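Local coordinates for protein threonine phosphate decarboxylase-like enzyme (Sulfurospirillum multivorans, PDB 6OUX) that decarboxylates L-serine O-phosphate to ethanolamine O-phosphate with the help of pyridoxal phosphate, supplying a building block for norcobamide biosynthesis, at residues A[9-12]-A[13-17]; A[56-59]-A[60-64]; A[289-292]-A[293-297]. All coordinates share one frame; numbering follows the deposited sequence.

Contact 1. Residues A[9-12]-A[13-17]; sequences RNTQ and FTKAF
The first turn of helix 11-19 joins Asn10, at the N-cap position, to Thr14: the carbonyl of Asn10 opens the i to i+4 bonding of the helix. Thr14 N donates to Asn10 O at 2.7 Å, almost straight at 174°. The next two bonds follow in step, Lys15 N to Thr11 O at 2.7 Å and Ala16 N to Gln12 O at 3.1 Å. Thr14 suits this turn because its branched side chain holds OG1 beside its own backbone N (chi1 -55°), which brings OG1 within 3.0 Å of Asn10 O; the same hydroxyl is hydrogen-bonded to Ser344 of helix 339-350, on which the turn rests. Phe13 touches Asn10 through its CB, 3.3 Å from Asn10 O, while its ring points outward and stacks with Phe38. Its N-H has no direct i-4 bond to Arg9 O; a water accepts it, 3.2 Å from Phe13 N, and bridges weakly to that carbonyl. On the outer side Thr11 and Lys15 run alongside each other in the same direction. The long lysine lays its aliphatic part beside the threonine methyl, with Thr11 CG2 3.9 Å from Lys15 CE.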
ATOM      1  N   ARG A   9     -36.324 -22.710  -6.683  1.00 27.68           N
ATOM      2  CA  ARG A   9     -35.497 -23.131  -7.829  1.00 34.73           C
ATOM      3  C   ARG A   9     -33.981 -23.177  -7.602  1.00 30.44           C
ATOM      4  O   ARG A   9     -33.309 -24.044  -8.125  1.00 32.23           O
ATOM      5  CB  ARG A   9     -35.626 -22.094  -8.933  1.00 40.68           C
ATOM      6  CG  ARG A   9     -36.514 -22.413 -10.088  1.00 48.06           C
ATOM      7  CD  ARG A   9     -36.603 -21.145 -10.957  1.00 54.15           C
ATOM      8  NE  ARG A   9     -37.372 -20.080 -10.282  1.00 56.06           N
ATOM      9  CZ  ARG A   9     -36.944 -18.848  -9.993  1.00 47.69           C
ATOM     10  NH1 ARG A   9     -35.724 -18.436 -10.317  1.00 46.32           N
ATOM     11  NH2 ARG A   9     -37.762 -18.011  -9.372  1.00 44.74           N
ATOM     12  N   ASN A  10     -33.439 -22.173  -6.927  1.00 27.28           N
ATOM     13  CA  ASN A  10     -31.967 -22.015  -6.829  1.00 26.86           C
ATOM     14  C   ASN A  10     -31.390 -22.415  -5.485  1.00 25.33           C
ATOM     15  O   ASN A  10     -30.262 -22.045  -5.139  1.00 25.64           O
ATOM     16  CB  ASN A  10     -31.571 -20.550  -7.120  1.00 28.87           C
ATOM     17  CG  ASN A  10     -31.905 -20.092  -8.545  1.00 28.54           C
ATOM     18  OD1 ASN A  10     -32.391 -18.964  -8.751  1.00 33.29           O
ATOM     19  ND2 ASN A  10     -31.607 -20.927  -9.529  1.00 28.64           N
ATOM     20  N   THR A  11     -32.172 -23.186  -4.719  1.00 23.68           N
ATOM     21  CA  THR A  11     -31.872 -23.486  -3.350  1.00 22.30           C
ATOM     22  C   THR A  11     -30.470 -24.121  -3.213  1.00 20.05           C
ATOM     23  O   THR A  11     -29.680 -23.733  -2.333  1.00 19.01           O
ATOM     24  CB  THR A  11     -32.985 -24.404  -2.706  1.00 20.94           C
ATOM     25  OG1 THR A  11     -34.253 -23.723  -2.636  1.00 20.31           O
ATOM     26  CG2 THR A  11     -32.628 -24.825  -1.333  1.00 19.89           C
ATOM     27  N   GLN A  12     -30.184 -25.077  -4.082  1.00 23.50           N
ATOM     28  CA  GLN A  12     -28.892 -25.807  -4.061  1.00 24.06           C
ATOM     29  C   GLN A  12     -27.759 -24.808  -4.220  1.00 24.44           C
ATOM     30  O   GLN A  12     -26.840 -24.727  -3.406  1.00 26.15           O
ATOM     31  CB  GLN A  12     -28.844 -26.897  -5.144  1.00 23.24           C
ATOM     32  CG  GLN A  12     -27.586 -27.773  -5.004  1.00 25.99           C
ATOM     33  CD  GLN A  12     -27.494 -28.924  -6.019  1.00 24.67           C
ATOM     34  OE1 GLN A  12     -28.303 -29.078  -6.945  1.00 23.46           O
ATOM     35  NE2 GLN A  12     -26.510 -29.754  -5.813  1.00 23.67           N
ATOM     36  N   PHE A  13     -27.884 -23.971  -5.227  1.00 25.16           N
ATOM     37  CA  PHE A  13     -26.932 -22.880  -5.404  1.00 22.68           C
ATOM     38  C   PHE A  13     -26.853 -21.960  -4.174  1.00 23.05           C
ATOM     39  O   PHE A  13     -25.774 -21.690  -3.617  1.00 21.82           O
ATOM     40  CB  PHE A  13     -27.301 -22.083  -6.638  1.00 21.82           C
ATOM     41  CG  PHE A  13     -26.401 -20.907  -6.882  1.00 21.61           C
ATOM     42  CD1 PHE A  13     -26.648 -19.646  -6.253  1.00 21.62           C
ATOM     43  CD2 PHE A  13     -25.284 -21.033  -7.703  1.00 23.36           C
ATOM     44  CE1 PHE A  13     -25.816 -18.586  -6.466  1.00 21.16           C
ATOM     45  CE2 PHE A  13     -24.459 -19.944  -7.908  1.00 22.21           C
ATOM     46  CZ  PHE A  13     -24.735 -18.726  -7.310  1.00 21.66           C
ATOM     47  N   THR A  14     -28.003 -21.471  -3.727  1.00 25.48           N
ATOM     48  CA  THR A  14     -28.019 -20.581  -2.534  1.00 21.32           C
ATOM     49  C   THR A  14     -27.338 -21.166  -1.336  1.00 21.41           C
ATOM     50  O   THR A  14     -26.560 -20.476  -0.622  1.00 22.17           O
ATOM     51  CB  THR A  14     -29.442 -20.257  -2.130  1.00 22.14           C
ATOM     52  OG1 THR A  14     -30.133 -19.712  -3.242  1.00 22.23           O
ATOM     53  CG2 THR A  14     -29.470 -19.310  -0.922  1.00 22.51           C
ATOM     54  N   LYS A  15     -27.610 -22.445  -1.064  1.00 23.09           N
ATOM     55  CA  LYS A  15     -26.967 -23.068   0.092  1.00 22.97           C
ATOM     56  C   LYS A  15     -25.470 -23.146  -0.052  1.00 23.06           C
ATOM     57  O   LYS A  15     -24.739 -22.833   0.911  1.00 24.10           O
ATOM     58  CB  LYS A  15     -27.555 -24.469   0.399  1.00 24.95           C
ATOM     59  CG  LYS A  15     -28.922 -24.370   1.066  1.00 24.66           C
ATOM     60  CD  LYS A  15     -29.294 -25.724   1.628  1.00 26.95           C
ATOM     61  CE  LYS A  15     -30.778 -25.826   1.959  1.00 25.87           C
ATOM     62  NZ  LYS A  15     -30.874 -26.803   3.071  1.00 28.01           N
ATOM     63  N   ALA A  16     -24.985 -23.581  -1.229  1.00 24.28           N
ATOM     64  CA  ALA A  16     -23.529 -23.660  -1.463  1.00 22.20           C
ATOM     65  C   ALA A  16     -22.926 -22.255  -1.381  1.00 25.68           C
ATOM     66  O   ALA A  16     -21.862 -22.030  -0.786  1.00 27.93           O
ATOM     67  CB  ALA A  16     -23.270 -24.259  -2.840  1.00 22.11           C
ATOM     68  N   PHE A  17     -23.627 -21.295  -1.971  1.00 26.12           N
ATOM     69  CA  PHE A  17     -23.145 -19.889  -1.993  1.00 28.91           C
ATOM     70  C   PHE A  17     -22.903 -19.324  -0.543  1.00 32.57           C
ATOM     71  O   PHE A  17     -21.817 -18.815  -0.217  1.00 29.87           O
ATOM     72  CB  PHE A  17     -24.143 -19.095  -2.858  1.00 26.35           C
ATOM     73  CG  PHE A  17     -23.951 -17.604  -2.855  1.00 25.89           C
ATOM     74  CD1 PHE A  17     -23.111 -16.993  -3.779  1.00 21.74           C
ATOM     75  CD2 PHE A  17     -24.658 -16.799  -1.963  1.00 25.66           C
ATOM     76  CE1 PHE A  17     -22.984 -15.619  -3.792  1.00 22.88           C
ATOM     77  CE2 PHE A  17     -24.512 -15.405  -1.983  1.00 24.24           C
ATOM     78  CZ  PHE A  17     -23.657 -14.842  -2.887  1.00 20.96           C
TER
HETATM   79  O   HOH W   1     -29.905 -24.683  -7.659  1.00 23.88           O

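Contact 2. Residues A[56-59]-A[60-64]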
ATOM      1  N   SER A  56     -13.507   5.751 -14.778  1.00 13.20           N
ATOM      2  CA  SER A  56     -12.586   4.658 -14.892  1.00 16.00           C
ATOM      3  C   SER A  56     -12.098   4.520 -16.382  1.00 14.95           C
ATOM      4  O   SER A  56     -10.911   4.472 -16.631  1.00 13.98           O
ATOM      5  CB  SER A  56     -13.327   3.422 -14.369  1.00 17.30           C
ATOM      6  OG  SER A  56     -12.527   2.333 -14.626  1.00 21.02           O
ATOM      7  N   GLU A  57     -13.028   4.576 -17.338  1.00 15.55           N
ATOM      8  CA  GLU A  57     -12.743   4.520 -18.790  1.00 18.07           C
ATOM      9  C   GLU A  57     -11.873   5.694 -19.173  1.00 15.73           C
ATOM     10  O   GLU A  57     -10.906   5.499 -19.877  1.00 15.07           O
ATOM     11  CB  GLU A  57     -14.019   4.530 -19.685  1.00 22.34           C
ATOM     12  CG  GLU A  57     -14.984   3.383 -19.430  1.00 29.24           C
ATOM     13  CD  GLU A  57     -15.981   3.070 -20.541  1.00 39.90           C
ATOM     14  OE1 GLU A  57     -16.105   3.844 -21.529  1.00 50.85           O
ATOM     15  OE2 GLU A  57     -16.679   2.033 -20.406  1.00 53.56           O
ATOM     16  N   LEU A  58     -12.158   6.892 -18.636  1.00 13.78           N
ATOM     17  CA  LEU A  58     -11.314   8.069 -18.862  1.00 13.20           C
ATOM     18  C   LEU A  58      -9.877   7.871 -18.423  1.00 12.70           C
ATOM     19  O   LEU A  58      -8.957   8.111 -19.188  1.00 10.84           O
ATOM     20  CB  LEU A  58     -11.874   9.308 -18.188  1.00 14.42           C
ATOM     21  CG  LEU A  58     -11.157  10.659 -18.417  1.00 16.19           C
ATOM     22  CD1 LEU A  58     -11.377  11.052 -19.853  1.00 17.04           C
ATOM     23  CD2 LEU A  58     -11.733  11.717 -17.467  1.00 17.53           C
ATOM     24  N   VAL A  59      -9.696   7.432 -17.173  1.00 13.26           N
ATOM     25  CA  VAL A  59      -8.361   7.155 -16.647  1.00 12.88           C
ATOM     26  C   VAL A  59      -7.643   6.079 -17.437  1.00 12.98           C
ATOM     27  O   VAL A  59      -6.473   6.248 -17.732  1.00 14.47           O
ATOM     28  CB  VAL A  59      -8.406   6.809 -15.149  1.00 13.39           C
ATOM     29  CG1 VAL A  59      -6.991   6.552 -14.609  1.00 13.02           C
ATOM     30  CG2 VAL A  59      -8.957   7.988 -14.368  1.00 12.52           C
ATOM     31  N   LEU A  60      -8.303   4.965 -17.777  1.00 14.22           N
ATOM     32  CA  LEU A  60      -7.662   3.900 -18.593  1.00 15.82           C
ATOM     33  C   LEU A  60      -7.205   4.429 -19.956  1.00 16.02           C
ATOM     34  O   LEU A  60      -6.153   4.024 -20.493  1.00 18.35           O
ATOM     35  CB  LEU A  60      -8.575   2.711 -18.790  1.00 17.66           C
ATOM     36  CG  LEU A  60      -8.795   1.877 -17.505  1.00 20.02           C
ATOM     37  CD1 LEU A  60      -9.982   0.963 -17.710  1.00 21.37           C
ATOM     38  CD2 LEU A  60      -7.489   1.119 -17.177  1.00 21.38           C
ATOM     39  N   ASP A  61      -7.961   5.372 -20.499  1.00 16.16           N
ATOM     40  CA  ASP A  61      -7.664   5.939 -21.797  1.00 17.07           C
ATOM     41  C   ASP A  61      -6.423   6.787 -21.705  1.00 16.29           C
ATOM     42  O   ASP A  61      -5.613   6.703 -22.593  1.00 16.48           O
ATOM     43  CB  ASP A  61      -8.850   6.757 -22.321  1.00 18.21           C
ATOM     44  CG  ASP A  61      -8.605   7.311 -23.673  1.00 20.19           C
ATOM     45  OD1 ASP A  61      -8.474   6.522 -24.636  1.00 26.04           O
ATOM     46  OD2 ASP A  61      -8.504   8.510 -23.743  1.00 24.31           O
ATOM     47  N   TYR A  62      -6.252   7.591 -20.642  1.00 14.48           N
ATOM     48  CA  TYR A  62      -5.024   8.294 -20.411  1.00 14.44           C
ATOM     49  C   TYR A  62      -3.821   7.355 -20.210  1.00 15.19           C
ATOM     50  O   TYR A  62      -2.710   7.612 -20.729  1.00 15.01           O
ATOM     51  CB  TYR A  62      -5.121   9.266 -19.233  1.00 14.37           C
ATOM     52  CG  TYR A  62      -5.719  10.608 -19.533  1.00 14.39           C
ATOM     53  CD1 TYR A  62      -7.084  10.858 -19.439  1.00 15.11           C
ATOM     54  CD2 TYR A  62      -4.914  11.650 -19.859  1.00 16.13           C
ATOM     55  CE1 TYR A  62      -7.604  12.101 -19.679  1.00 15.09           C
ATOM     56  CE2 TYR A  62      -5.419  12.896 -20.098  1.00 16.36           C
ATOM     57  CZ  TYR A  62      -6.754  13.106 -20.020  1.00 15.98           C
ATOM     58  OH  TYR A  62      -7.169  14.347 -20.255  1.00 16.57           O
ATOM     59  N   ILE A  63      -4.047   6.249 -19.497  1.00 15.37           N
ATOM     60  CA  ILE A  63      -3.010   5.256 -19.319  1.00 16.49           C
ATOM     61  C   ILE A  63      -2.582   4.653 -20.698  1.00 17.52           C
ATOM     62  O   ILE A  63      -1.407   4.580 -21.000  1.00 16.19           O
ATOM     63  CB  ILE A  63      -3.437   4.201 -18.323  1.00 14.26           C
ATOM     64  CG1 ILE A  63      -3.561   4.840 -16.946  1.00 13.51           C
ATOM     65  CG2 ILE A  63      -2.425   3.063 -18.296  1.00 14.87           C
ATOM     66  CD1 ILE A  63      -4.101   3.904 -15.876  1.00 14.74           C
ATOM     67  N   ASP A  64      -3.556   4.239 -21.490  1.00 19.50           N
ATOM     68  CA  ASP A  64      -3.293   3.649 -22.757  1.00 20.96           C
ATOM     69  C   ASP A  64      -2.502   4.603 -23.605  1.00 23.84           C
ATOM     70  O   ASP A  64      -1.489   4.199 -24.187  1.00 21.78           O
ATOM     71  CB  ASP A  64      -4.599   3.297 -23.454  1.00 24.71           C
ATOM     72  CG  ASP A  64      -4.408   2.559 -24.766  1.00 28.64           C
ATOM     73  OD1 ASP A  64      -3.366   1.951 -24.973  1.00 35.37           O
ATOM     74  OD2 ASP A  64      -5.331   2.596 -25.614  1.00 36.26           O
TER
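Regular alpha-helical backbone, with i to i+4 bonds such as Leu60 N to Ser56 O at 2.9 Å and Ile63 N to Val59 O at 3.0 Å, carries this part of helix 53-68. Asp61 N reaches Glu57 O less directly, at an N-H...O angle of 142°, and also makes a weak bond to Leu58 O. The helix is amphipathic: Leu58, Val59, Tyr62 and Ile63 form its packing side, whereas Glu57 is exposed and Asp61 pairs with Arg65 one turn on.

On the packing side Leu58 and Tyr62 extend side by side in the same direction. The leucine CG stands anti to its backbone N (chi1 -176°), a torsion that brings its branched end alongside the ring, with Leu58 CD1 3.9 Å from Tyr62 CE1. Leu58 O lies in the ring plane at the ring edge, 3.3 Å from Tyr62 CD1, so a carbonyl already bonded to Tyr62 N also meets the weakly positive rim of the aromatic ring. A large flat residue is well used here, because the ring continues outward to meet Phe291 edge-to-face and Arg65 in a cation-pi contact.

Val59 and Ile63 make a second apolar pair, their side chains crossing at a slant. Both are compact beta-branched residues and fit against helix 277-286, while Ile63 also packs on Tyr73 of the second subunit. The isoleucine arm folds back over the preceding turn, with Ile63 CG1 3.3 Å from Val59 O and Ile63 CD1 4.1 Å from Val59 CG1.

Contact 3. Residues A[289-292]-A[293-297]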
ATOM      1  N   GLU A 289      -5.136  20.243 -14.649  1.00 29.20           N
ATOM      2  CA  GLU A 289      -6.226  21.024 -15.237  1.00 33.18           C
ATOM      3  C   GLU A 289      -6.968  20.360 -16.401  1.00 28.34           C
ATOM      4  O   GLU A 289      -8.205  20.373 -16.450  1.00 23.49           O
ATOM      5  CB  GLU A 289      -5.660  22.391 -15.708  1.00 37.43           C
ATOM      6  CG  GLU A 289      -6.636  23.283 -16.470  1.00 46.56           C
ATOM      7  CD  GLU A 289      -6.630  23.057 -17.981  1.00 52.36           C
ATOM      8  OE1 GLU A 289      -5.527  23.096 -18.591  1.00 57.96           O
ATOM      9  OE2 GLU A 289      -7.731  22.856 -18.561  1.00 51.43           O
ATOM     10  N   ASP A 290      -6.217  19.898 -17.389  1.00 23.65           N
ATOM     11  CA  ASP A 290      -6.803  19.307 -18.596  1.00 23.90           C
ATOM     12  C   ASP A 290      -7.532  17.956 -18.331  1.00 20.83           C
ATOM     13  O   ASP A 290      -8.607  17.667 -18.875  1.00 19.92           O
ATOM     14  CB  ASP A 290      -5.728  19.124 -19.675  1.00 25.42           C
ATOM     15  CG  ASP A 290      -4.463  18.352 -19.172  1.00 28.16           C
ATOM     16  OD1 ASP A 290      -3.861  18.706 -18.132  1.00 31.90           O
ATOM     17  OD2 ASP A 290      -4.042  17.398 -19.847  1.00 31.17           O
ATOM     18  N   PHE A 291      -6.932  17.114 -17.494  1.00 18.19           N
ATOM     19  CA  PHE A 291      -7.612  15.926 -17.035  1.00 15.72           C
ATOM     20  C   PHE A 291      -8.885  16.298 -16.259  1.00 14.22           C
ATOM     21  O   PHE A 291      -9.904  15.651 -16.430  1.00 13.28           O
ATOM     22  CB  PHE A 291      -6.701  15.069 -16.149  1.00 16.23           C
ATOM     23  CG  PHE A 291      -7.426  13.910 -15.487  1.00 15.23           C
ATOM     24  CD1 PHE A 291      -7.660  12.758 -16.168  1.00 15.20           C
ATOM     25  CD2 PHE A 291      -7.971  14.035 -14.197  1.00 16.50           C
ATOM     26  CE1 PHE A 291      -8.358  11.705 -15.569  1.00 14.76           C
ATOM     27  CE2 PHE A 291      -8.704  13.022 -13.595  1.00 15.50           C
ATOM     28  CZ  PHE A 291      -8.909  11.847 -14.297  1.00 16.31           C
ATOM     29  N   LEU A 292      -8.789  17.253 -15.341  1.00 14.62           N
ATOM     30  CA  LEU A 292      -9.927  17.604 -14.479  1.00 15.83           C
ATOM     31  C   LEU A 292     -11.128  18.099 -15.261  1.00 14.62           C
ATOM     32  O   LEU A 292     -12.258  17.863 -14.873  1.00 12.30           O
ATOM     33  CB  LEU A 292      -9.505  18.660 -13.414  1.00 19.07           C
ATOM     34  CG  LEU A 292      -8.828  18.001 -12.214  1.00 21.31           C
ATOM     35  CD1 LEU A 292      -8.028  18.987 -11.333  1.00 27.11           C
ATOM     36  CD2 LEU A 292      -9.849  17.166 -11.399  1.00 22.58           C
ATOM     37  N   LYS A 293     -10.870  18.788 -16.403  1.00 14.15           N
ATOM     38  CA  LYS A 293     -11.958  19.167 -17.273  1.00 16.15           C
ATOM     39  C   LYS A 293     -12.746  17.992 -17.799  1.00 14.35           C
ATOM     40  O   LYS A 293     -13.967  18.007 -17.790  1.00 14.44           O
ATOM     41  CB  LYS A 293     -11.454  20.014 -18.438  1.00 21.71           C
ATOM     42  CG  LYS A 293     -12.561  20.467 -19.409  1.00 26.72           C
ATOM     43  CD  LYS A 293     -12.072  21.510 -20.453  1.00 32.17           C
ATOM     44  CE  LYS A 293     -11.744  22.881 -19.833  1.00 38.49           C
ATOM     45  NZ  LYS A 293     -10.434  23.027 -19.096  1.00 45.36           N
ATOM     46  N   ARG A 294     -12.053  16.928 -18.244  1.00 12.82           N
ATOM     47  CA  ARG A 294     -12.728  15.781 -18.727  1.00 12.65           C
ATOM     48  C   ARG A 294     -13.345  14.984 -17.557  1.00 11.30           C
ATOM     49  O   ARG A 294     -14.378  14.361 -17.724  1.00 12.78           O
ATOM     50  CB  ARG A 294     -11.765  14.912 -19.531  1.00 13.49           C
ATOM     51  CG  ARG A 294     -11.248  15.643 -20.787  1.00 14.32           C
ATOM     52  CD  ARG A 294     -10.455  14.727 -21.732  1.00 16.19           C
ATOM     53  NE  ARG A 294      -9.580  15.542 -22.584  1.00 15.47           N
ATOM     54  CZ  ARG A 294      -8.622  15.076 -23.405  1.00 17.42           C
ATOM     55  NH1 ARG A 294      -8.361  13.800 -23.471  1.00 19.65           N
ATOM     56  NH2 ARG A 294      -7.905  15.905 -24.137  1.00 18.25           N
ATOM     57  N   TYR A 295     -12.662  14.959 -16.431  1.00 11.24           N
ATOM     58  CA  TYR A 295     -13.164  14.246 -15.264  1.00 12.27           C
ATOM     59  C   TYR A 295     -14.503  14.829 -14.807  1.00 11.96           C
ATOM     60  O   TYR A 295     -15.406  14.102 -14.358  1.00 12.31           O
ATOM     61  CB  TYR A 295     -12.154  14.245 -14.118  1.00 13.05           C
ATOM     62  CG  TYR A 295     -12.819  13.757 -12.841  1.00 15.28           C
ATOM     63  CD1 TYR A 295     -13.209  12.421 -12.743  1.00 16.95           C
ATOM     64  CD2 TYR A 295     -13.202  14.640 -11.817  1.00 16.74           C
ATOM     65  CE1 TYR A 295     -13.871  11.927 -11.643  1.00 17.75           C
ATOM     66  CE2 TYR A 295     -13.862  14.161 -10.677  1.00 17.73           C
ATOM     67  CZ  TYR A 295     -14.201  12.778 -10.606  1.00 19.55           C
ATOM     68  OH  TYR A 295     -14.931  12.170  -9.570  1.00 18.59           O
ATOM     69  N   GLU A 296     -14.566  16.127 -14.773  1.00 11.52           N
ATOM     70  CA  GLU A 296     -15.793  16.791 -14.389  1.00 13.35           C
ATOM     71  C   GLU A 296     -16.965  16.398 -15.295  1.00 12.56           C
ATOM     72  O   GLU A 296     -18.109  16.241 -14.831  1.00 11.23           O
ATOM     73  CB  GLU A 296     -15.483  18.251 -14.422  1.00 15.53           C
ATOM     74  CG  GLU A 296     -16.430  19.162 -13.855  1.00 20.46           C
ATOM     75  CD  GLU A 296     -16.765  18.934 -12.380  1.00 18.65           C
ATOM     76  OE1 GLU A 296     -16.131  18.174 -11.633  1.00 19.27           O
ATOM     77  OE2 GLU A 296     -17.772  19.543 -12.050  1.00 18.83           O
ATOM     78  N   GLU A 297     -16.718  16.295 -16.618  1.00 11.05           N
ATOM     79  CA  GLU A 297     -17.744  15.805 -17.494  1.00 11.04           C
ATOM     80  C   GLU A 297     -18.188  14.387 -17.114  1.00 10.48           C
ATOM     81  O   GLU A 297     -19.360  14.103 -17.148  1.00 11.35           O
ATOM     82  CB  GLU A 297     -17.270  15.807 -18.962  1.00 11.81           C
ATOM     83  CG  GLU A 297     -16.951  17.134 -19.588  1.00 11.87           C
ATOM     84  CD  GLU A 297     -16.154  17.024 -20.904  1.00 14.16           C
ATOM     85  OE1 GLU A 297     -15.845  15.920 -21.421  1.00 14.68           O
ATOM     86  OE2 GLU A 297     -15.901  18.070 -21.437  1.00 15.42           O
TER
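The charged contact is an i to i+4 salt bridge on the outer side of the helix, with Glu289 OE2 2.8 Å from Lys293 NZ. Both side chains start with CG anti to the backbone N and run side by side; the glutamate then bends at chi2 (-90°), and the lysine folds at its last two torsions to bring the ammonium group onto the carboxylate. A negative residue such as Glu289 suits the N-terminal turn, where it probably interacts favourably with the helix dipole.

Backbone hydrogen bonds tie the same turns together. Lys293 N donates to Glu289 O at 3.1 Å, so this pair is held through both main chain and side chains. Tyr295 N to Phe291 O is shorter, at 2.8 Å, and Glu296 N to Leu292 O measures 2.9 Å.

Apolar packing occupies another side. Phe291 and Tyr295 are buried and their side chains run at an angle to each other: Phe291 CE2 comes within 3.7 Å of Tyr295 CB, so the far part of the phenylalanine ring meets the root of the tyrosine side chain. Leu292 reaches the tyrosine ring itself, with Leu292 CD2 4.2 Å from Tyr295 CD2. Bulky rings suit this side because Phe246 receives both: the Phe291 side chain packs on it, and the Tyr295 ring meets its ring.

Salt-bridged charges on the outside and aromatic residues within are characteristic of an amphipathic helix, here the opening turns of the long helix 289-314 as it packs against helix 53-68.

Contacts 2 and 3 belong to one helix-helix interface, with centres about 12 Å apart. Helices 53-68 and 289-314 interlock where Leu58 CD2 approaches Tyr295 N to 3.5 Å and Tyr62 CE1 approaches Phe291 CD1 to 3.6 Å; Tyr62 OH also packs against Arg294 NH1 at 3.5 Å. The apolar pairs formed within each helix thus continue across to the other. Contact 1, where helix 11-19 rests on helix 339-350, stands apart: its centre is about 38 Å from that of contact 2 and 45 Å from that of contact 3, which lies on the opposite side of the chain's centre. All three lie away from the O-phospho-L-serine-binding residues Asn181, Arg355 and Arg369.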